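Local atomic coordinates of amidohydrolase (Thermotoga maritima, PDB entry 3OOQ), a protein that is an amidohydrolase that may act on cyclic amides, possibly as an allantoinase. Residues I66-E71 and D101-A107; A302-D306 and V317-T321. All blocks are in the same frame, centred on the assembly; numbering follows the deposited sequence.

Both contacts lie in the amidohydrolase barrel region and are largely buried, but contact 1 sits farther out, about 15 Å from the chain centre against 12 Å for contact 2. They share no helix or strand: contact 1 joins the loop after strand 54-64 to the start of helix 103-108, contact 2 the end of strand 301-303 to helix 315-321. Contact 1 buries more surface (426 against 185 Å²) and mixes carboxylate hydrogen bonds, a salt bridge, a water and aliphatic packing; contact 2 rests on one amide hydrogen bond and leucine packing. The second subunit meets the charged side chains of contact 1, but in contact 2 packs on helix residues that take no part.

Contact 1 of 2, residues I66-E71 and D101-A107; sequences IGLFEE and DPAIERA
Residues 66-71 form an irregular loop that curls round the carboxylate of Asp101, while residues 101-107 run from an extended Asp101 (phi/psi -52/125) through Pro102 into a helix. The CA atoms of Glu70 and Asp101 lie 5.4 Å apart, those of Glu71 and Ala103 5.8 Å. Asp101, chi1 t, fills the hollow of the loop: its OD2 accepts from Gly67 N at 3.0 Å, and its OD1 from Glu71 N at 3.0 Å. Gly67 turns the chain at positive phi (79/-27), a conformation readily open to glycine. A water in the same hollow donates to Phe69 O (2.7 Å) and to Asp101 OD2 (2.5 Å). Asp101 OD1 also accepts from Ala103 N at 3.0 Å, an aspartate capping bond at the helix start, while Ile104 N bonds to Asp101 O at 3.0 Å; one carboxylate thus both caps helix 103-108 and ties down the loop following strand 54-64. The Pro102 ring packs on the backbone of Glu71, its CG 3.7 Å from Glu71 O. Next to the capping bond, Ile66 (chi1 t, chi2 t) lays its side chain along the helix: CD1 reaches Ala103 CB at 3.7 Å and Ala107 CB at 4.0 Å, one turn on, and CG1 meets Ile104 CG1 at 3.9 Å. Glu71, nearly extended (t, t), passes over Ala103, with OE1 3.3 Å from Ala103 CB, and forms a salt bridge to Arg106 through OE1 and NH1 at 3.1 Å, a weak hydrogen bond. Its OE2 pairs with Arg278 of the second subunit, where Phe277 of that subunit also packs on Glu71.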
ATOM      1  N   ILE F  66      -8.475  12.087  32.060  1.00 21.37           N
ATOM      2  CA  ILE F  66      -9.168  13.374  31.941  1.00 20.27           C
ATOM      3  C   ILE F  66      -8.177  14.458  31.525  1.00 19.86           C
ATOM      4  O   ILE F  66      -7.012  14.440  31.931  1.00 20.09           O
ATOM      5  CB  ILE F  66      -9.944  13.760  33.230  1.00 20.53           C
ATOM      6  CG1 ILE F  66     -10.932  14.904  32.936  1.00 18.40           C
ATOM      7  CG2 ILE F  66      -8.966  14.120  34.396  1.00 18.44           C
ATOM      8  CD1 ILE F  66     -12.136  14.962  33.872  1.00 20.52           C
ATOM      9  N   GLY F  67      -8.624  15.382  30.688  1.00 21.30           N
ATOM     10  CA  GLY F  67      -7.750  16.428  30.183  1.00 22.38           C
ATOM     11  C   GLY F  67      -6.842  15.974  29.050  1.00 23.71           C
ATOM     12  O   GLY F  67      -6.429  16.798  28.228  1.00 24.61           O
ATOM     13  N   LEU F  68      -6.519  14.680  29.004  1.00 24.40           N
ATOM     14  CA  LEU F  68      -5.700  14.115  27.909  1.00 25.82           C
ATOM     15  C   LEU F  68      -6.521  13.735  26.679  1.00 26.56           C
ATOM     16  O   LEU F  68      -6.064  13.883  25.541  1.00 27.28           O
ATOM     17  CB  LEU F  68      -4.924  12.866  28.369  1.00 26.33           C
ATOM     18  CG  LEU F  68      -3.739  12.993  29.316  1.00 26.50           C
ATOM     19  CD1 LEU F  68      -3.046  11.646  29.435  1.00 26.87           C
ATOM     20  CD2 LEU F  68      -2.750  13.997  28.774  1.00 27.60           C
ATOM     21  N   PHE F  69      -7.707  13.198  26.931  1.00 26.66           N
ATOM     22  CA  PHE F  69      -8.621  12.758  25.900  1.00 27.75           C
ATOM     23  C   PHE F  69      -9.818  13.703  26.014  1.00 26.20           C
ATOM     24  O   PHE F  69     -10.793  13.395  26.692  1.00 26.79           O
ATOM     25  CB  PHE F  69      -8.992  11.300  26.206  1.00 30.22           C
ATOM     26  CG  PHE F  69      -9.756  10.596  25.125  1.00 49.43           C
ATOM     27  CD1 PHE F  69     -10.685  11.268  24.337  1.00 32.78           C
ATOM     28  CD2 PHE F  69      -9.574   9.223  24.925  1.00 32.88           C
ATOM     29  CE1 PHE F  69     -11.409  10.604  23.340  1.00 49.94           C
ATOM     30  CE2 PHE F  69     -10.298   8.545  23.940  1.00 49.62           C
ATOM     31  CZ  PHE F  69     -11.216   9.241  23.147  1.00 33.70           C
ATOM     32  N   GLU F  70      -9.710  14.876  25.397  1.00 25.11           N
ATOM     33  CA  GLU F  70     -10.705  15.957  25.560  1.00 25.30           C
ATOM     34  C   GLU F  70     -12.109  15.458  25.223  1.00 24.58           C
ATOM     35  O   GLU F  70     -12.284  14.673  24.275  1.00 24.54           O
ATOM     36  CB  GLU F  70     -10.352  17.169  24.661  1.00 25.98           C
ATOM     37  CG  GLU F  70     -11.274  18.395  24.869  1.00 26.67           C
ATOM     38  CD  GLU F  70     -11.053  19.558  23.893  1.00 26.51           C
ATOM     39  OE1 GLU F  70     -10.112  19.549  23.068  1.00 26.71           O
ATOM     40  OE2 GLU F  70     -11.849  20.514  23.968  1.00 27.79           O
ATOM     41  N   GLU F  71     -13.100  15.895  25.992  1.00 23.24           N
ATOM     42  CA  GLU F  71     -14.467  15.456  25.763  1.00 22.95           C
ATOM     43  C   GLU F  71     -15.153  16.284  24.680  1.00 23.23           C
ATOM     44  O   GLU F  71     -14.907  17.481  24.549  1.00 23.42           O
ATOM     45  CB  GLU F  71     -15.293  15.461  27.058  1.00 22.87           C
ATOM     46  CG  GLU F  71     -16.732  14.887  26.884  1.00 22.30           C
ATOM     47  CD  GLU F  71     -17.426  14.556  28.210  1.00 22.80           C
ATOM     48  OE1 GLU F  71     -17.036  15.128  29.248  1.00 23.08           O
ATOM     49  OE2 GLU F  71     -18.374  13.728  28.226  1.00 22.89           O
ATOM     50  N   ASP F 101     -10.732  21.181  29.370  1.00 23.35           N
ATOM     51  CA  ASP F 101     -11.531  20.041  28.939  1.00 22.89           C
ATOM     52  C   ASP F 101     -12.873  20.161  29.668  1.00 23.22           C
ATOM     53  O   ASP F 101     -12.889  20.295  30.884  1.00 24.09           O
ATOM     54  CB  ASP F 101     -10.796  18.742  29.308  1.00 22.62           C
ATOM     55  CG  ASP F 101     -11.586  17.469  29.000  1.00 25.01           C
ATOM     56  OD1 ASP F 101     -12.716  17.505  28.457  1.00 22.59           O
ATOM     57  OD2 ASP F 101     -11.045  16.398  29.332  1.00 22.49           O
ATOM     58  N   PRO F 102     -14.001  20.165  28.930  1.00 23.04           N
ATOM     59  CA  PRO F 102     -15.317  20.292  29.599  1.00 22.78           C
ATOM     60  C   PRO F 102     -15.666  19.142  30.536  1.00 21.84           C
ATOM     61  O   PRO F 102     -16.584  19.279  31.362  1.00 21.90           O
ATOM     62  CB  PRO F 102     -16.322  20.356  28.434  1.00 23.73           C
ATOM     63  CG  PRO F 102     -15.565  19.906  27.209  1.00 22.60           C
ATOM     64  CD  PRO F 102     -14.111  20.165  27.456  1.00 23.02           C
ATOM     65  N   ALA F 103     -14.949  18.019  30.415  1.00 20.76           N
ATOM     66  CA  ALA F 103     -15.118  16.909  31.346  1.00 20.90           C
ATOM     67  C   ALA F 103     -14.772  17.321  32.791  1.00 21.19           C
ATOM     68  O   ALA F 103     -15.223  16.687  33.740  1.00 21.11           O
ATOM     69  CB  ALA F 103     -14.265  15.715  30.917  1.00 20.43           C
ATOM     70  N   ILE F 104     -13.957  18.365  32.937  1.00 21.58           N
ATOM     71  CA  ILE F 104     -13.427  18.771  34.240  1.00 22.03           C
ATOM     72  C   ILE F 104     -14.471  19.440  35.135  1.00 23.81           C
ATOM     73  O   ILE F 104     -14.565  19.116  36.324  1.00 23.63           O
ATOM     74  CB  ILE F 104     -12.131  19.617  34.096  1.00 22.21           C
ATOM     75  CG1 ILE F 104     -10.982  18.693  33.652  1.00 17.50           C
ATOM     76  CG2 ILE F 104     -11.768  20.341  35.440  1.00 18.30           C
ATOM     77  CD1 ILE F 104      -9.729  19.395  33.131  1.00 22.55           C
ATOM     78  N   GLU F 105     -15.266  20.353  34.572  1.00 24.97           N
ATOM     79  CA  GLU F 105     -16.364  20.952  35.323  1.00 27.05           C
ATOM     80  C   GLU F 105     -17.388  19.859  35.662  1.00 26.48           C
ATOM     81  O   GLU F 105     -18.066  19.909  36.687  1.00 25.91           O
ATOM     82  CB  GLU F 105     -17.011  22.104  34.526  1.00 28.62           C
ATOM     83  CG  GLU F 105     -17.872  23.037  35.348  1.00 57.18           C
ATOM     84  CD  GLU F 105     -17.075  24.106  36.105  1.00 31.59           C
ATOM     85  OE1 GLU F 105     -15.819  24.050  36.146  1.00 57.10           O
ATOM     86  OE2 GLU F 105     -17.729  25.017  36.673  1.00 58.03           O
ATOM     87  N   ARG F 106     -17.489  18.866  34.785  1.00 26.22           N
ATOM     88  CA  ARG F 106     -18.398  17.748  35.000  1.00 26.19           C
ATOM     89  C   ARG F 106     -17.891  16.836  36.118  1.00 25.43           C
ATOM     90  O   ARG F 106     -18.691  16.314  36.891  1.00 26.33           O
ATOM     91  CB  ARG F 106     -18.608  16.962  33.698  1.00 26.92           C
ATOM     92  CG  ARG F 106     -19.412  17.727  32.643  1.00 27.12           C
ATOM     93  CD  ARG F 106     -19.469  16.967  31.320  1.00 27.27           C
ATOM     94  NE  ARG F 106     -20.296  17.669  30.336  1.00 27.89           N
ATOM     95  CZ  ARG F 106     -19.921  18.009  29.099  1.00 28.11           C
ATOM     96  NH1 ARG F 106     -18.723  17.693  28.614  1.00 27.36           N
ATOM     97  NH2 ARG F 106     -20.780  18.649  28.323  1.00 28.32           N
ATOM     98  N   ALA F 107     -16.571  16.671  36.224  1.00 23.94           N
ATOM     99  CA  ALA F 107     -15.976  15.865  37.314  1.00 23.05           C
ATOM    100  C   ALA F 107     -16.167  16.519  38.703  1.00 23.22           C
ATOM    101  O   ALA F 107     -16.465  15.837  39.687  1.00 22.79           O
ATOM    102  CB  ALA F 107     -14.513  15.605  37.050  1.00 21.42           C
TER
HETATM  103  O   HOH W   1     -11.914  14.087  29.028  1.00 16.06           O

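Contact 2 of 2, residues A302-D306 and V317-T321; sequences ALMCD and VQAAT
This is a buried strand-to-helix contact, in which the end of strand 301-303 and the loop after it face helix 315-321. Ala302 and Leu303 are extended, Met304 (a selenomethionine) continues at -108/155, and Cys305 turns at -87/-16; residues 317-321 are helical. Leu303 CA is 7.7 Å from Ala319 CA, as is Cys305 CA from Gln318 CA. Gln318, extended with chi1 and chi2 t, spans the gap and donates from NE2 to Met304 O at 2.9 Å; its OE1 accepts from Leu274 N and Leu275 N, so one amide ties two loops to the helix. Leu303 (t, p) points at the helix, CD1 3.7 Å from Gln318 NE2 and CD2 4.0 Å from Ala319 CB. Met304, the first loop residue, directs CA-to-CB away from the helix and its side chain touches Asp61 and His63 of strand 54-64; Cys305 N bonds to Asp61 OD2. Asp306 lies among His63, His65 and His251, at the C-terminal end of a TIM-barrel strand, where amidohydrolases commonly keep their active site.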
ATOM      1  N   ALA F 302      -7.719   1.061  45.357  1.00 21.63           N
ATOM      2  CA  ALA F 302      -8.476   2.264  45.033  1.00 21.81           C
ATOM      3  C   ALA F 302      -9.359   1.935  43.843  1.00 22.10           C
ATOM      4  O   ALA F 302      -9.109   0.964  43.109  1.00 22.62           O
ATOM      5  CB  ALA F 302      -7.562   3.426  44.674  1.00 21.15           C
ATOM      6  N   LEU F 303     -10.386   2.745  43.657  1.00 21.88           N
ATOM      7  CA  LEU F 303     -11.289   2.583  42.531  1.00 22.42           C
ATOM      8  C   LEU F 303     -11.134   3.717  41.513  1.00 23.35           C
ATOM      9  O   LEU F 303     -11.272   4.897  41.867  1.00 23.49           O
ATOM     10  CB  LEU F 303     -12.735   2.485  43.018  1.00 21.32           C
ATOM     11  CG  LEU F 303     -13.851   2.328  41.976  1.00 29.86           C
ATOM     12  CD1 LEU F 303     -13.691   1.051  41.130  1.00 21.45           C
ATOM     13  CD2 LEU F 303     -15.213   2.359  42.662  1.00 21.22           C
HETATM   14  N   MSE F 304     -10.884   3.343  40.250  1.00 23.90           N
HETATM   15  CA  MSE F 304     -10.800   4.294  39.134  1.00 24.40           C
HETATM   16  C   MSE F 304     -12.009   4.200  38.209  1.00 22.61           C
HETATM   17  O   MSE F 304     -12.644   3.152  38.109  1.00 21.23           O
HETATM   18  CB  MSE F 304      -9.525   4.062  38.299  1.00 26.72           C
HETATM   19  CG  MSE F 304      -9.552   2.786  37.447  1.00 16.94           C
HETATM   20 SE   MSE F 304      -8.187   2.799  36.061  1.00 31.85          SE
HETATM   21  CE  MSE F 304      -6.835   1.711  36.998  1.00 17.07           C
ATOM     22  N   CYS F 305     -12.289   5.302  37.514  1.00 22.03           N
ATOM     23  CA  CYS F 305     -13.199   5.298  36.376  1.00 22.01           C
ATOM     24  C   CYS F 305     -12.463   4.942  35.089  1.00 21.93           C
ATOM     25  O   CYS F 305     -13.098   4.607  34.078  1.00 21.19           O
ATOM     26  CB  CYS F 305     -13.835   6.684  36.217  1.00 22.38           C
ATOM     27  SG  CYS F 305     -15.076   7.024  37.476  1.00 26.13           S
ATOM     28  N   ASP F 306     -11.132   5.021  35.129  1.00 22.93           N
ATOM     29  CA  ASP F 306     -10.298   5.001  33.910  1.00 24.14           C
ATOM     30  C   ASP F 306     -10.851   5.981  32.868  1.00 24.31           C
ATOM     31  O   ASP F 306     -10.886   5.682  31.661  1.00 25.53           O
ATOM     32  CB  ASP F 306     -10.230   3.595  33.313  1.00 24.73           C
ATOM     33  CG  ASP F 306      -9.078   3.424  32.321  1.00 23.78           C
ATOM     34  OD1 ASP F 306      -8.140   4.243  32.313  1.00 25.58           O
ATOM     35  OD2 ASP F 306      -9.116   2.445  31.559  1.00 24.90           O
ATOM     36  N   VAL F 317     -21.406   6.910  40.976  1.00 21.96           N
ATOM     37  CA  VAL F 317     -22.355   5.981  40.383  1.00 21.90           C
ATOM     38  C   VAL F 317     -21.733   4.582  40.330  1.00 22.08           C
ATOM     39  O   VAL F 317     -22.381   3.592  40.709  1.00 22.92           O
ATOM     40  CB  VAL F 317     -22.823   6.419  38.960  1.00 22.11           C
ATOM     41  CG1 VAL F 317     -23.851   5.442  38.406  1.00 18.04           C
ATOM     42  CG2 VAL F 317     -23.418   7.818  38.979  1.00 17.70           C
ATOM     43  N   GLN F 318     -20.483   4.512  39.874  1.00 21.11           N
ATOM     44  CA  GLN F 318     -19.752   3.253  39.845  1.00 21.23           C
ATOM     45  C   GLN F 318     -19.557   2.680  41.261  1.00 21.63           C
ATOM     46  O   GLN F 318     -19.825   1.504  41.496  1.00 21.78           O
ATOM     47  CB  GLN F 318     -18.389   3.413  39.172  1.00 21.25           C
ATOM     48  CG  GLN F 318     -17.629   2.085  39.162  1.00 22.49           C
ATOM     49  CD  GLN F 318     -16.307   2.127  38.439  1.00 21.50           C
ATOM     50  OE1 GLN F 318     -15.997   1.207  37.686  1.00 23.74           O
ATOM     51  NE2 GLN F 318     -15.501   3.170  38.678  1.00 22.08           N
ATOM     52  N   ALA F 319     -19.098   3.510  42.195  1.00 21.91           N
ATOM     53  CA  ALA F 319     -18.900   3.043  43.578  1.00 22.10           C
ATOM     54  C   ALA F 319     -20.204   2.522  44.165  1.00 22.35           C
ATOM     55  O   ALA F 319     -20.269   1.366  44.583  1.00 22.55           O
ATOM     56  CB  ALA F 319     -18.311   4.133  44.442  1.00 21.52           C
ATOM     57  N   ALA F 320     -21.252   3.351  44.148  1.00 22.57           N
ATOM     58  CA  ALA F 320     -22.573   2.958  44.669  1.00 22.66           C
ATOM     59  C   ALA F 320     -23.051   1.614  44.135  1.00 22.88           C
ATOM     60  O   ALA F 320     -23.513   0.771  44.891  1.00 22.71           O
ATOM     61  CB  ALA F 320     -23.593   4.029  44.392  1.00 22.63           C
ATOM     62  N   THR F 321     -22.907   1.407  42.828  1.00 23.80           N
ATOM     63  CA  THR F 321     -23.339   0.169  42.166  1.00 23.45           C
ATOM     64  C   THR F 321     -22.642  -1.059  42.752  1.00 23.37           C
ATOM     65  O   THR F 321     -23.205  -2.165  42.769  1.00 22.64           O
ATOM     66  CB  THR F 321     -23.095   0.251  40.644  1.00 23.06           C
ATOM     67  OG1 THR F 321     -23.920   1.286  40.100  1.00 22.63           O
ATOM     68  CG2 THR F 321     -23.413  -1.072  39.932  1.00 21.57           C
TER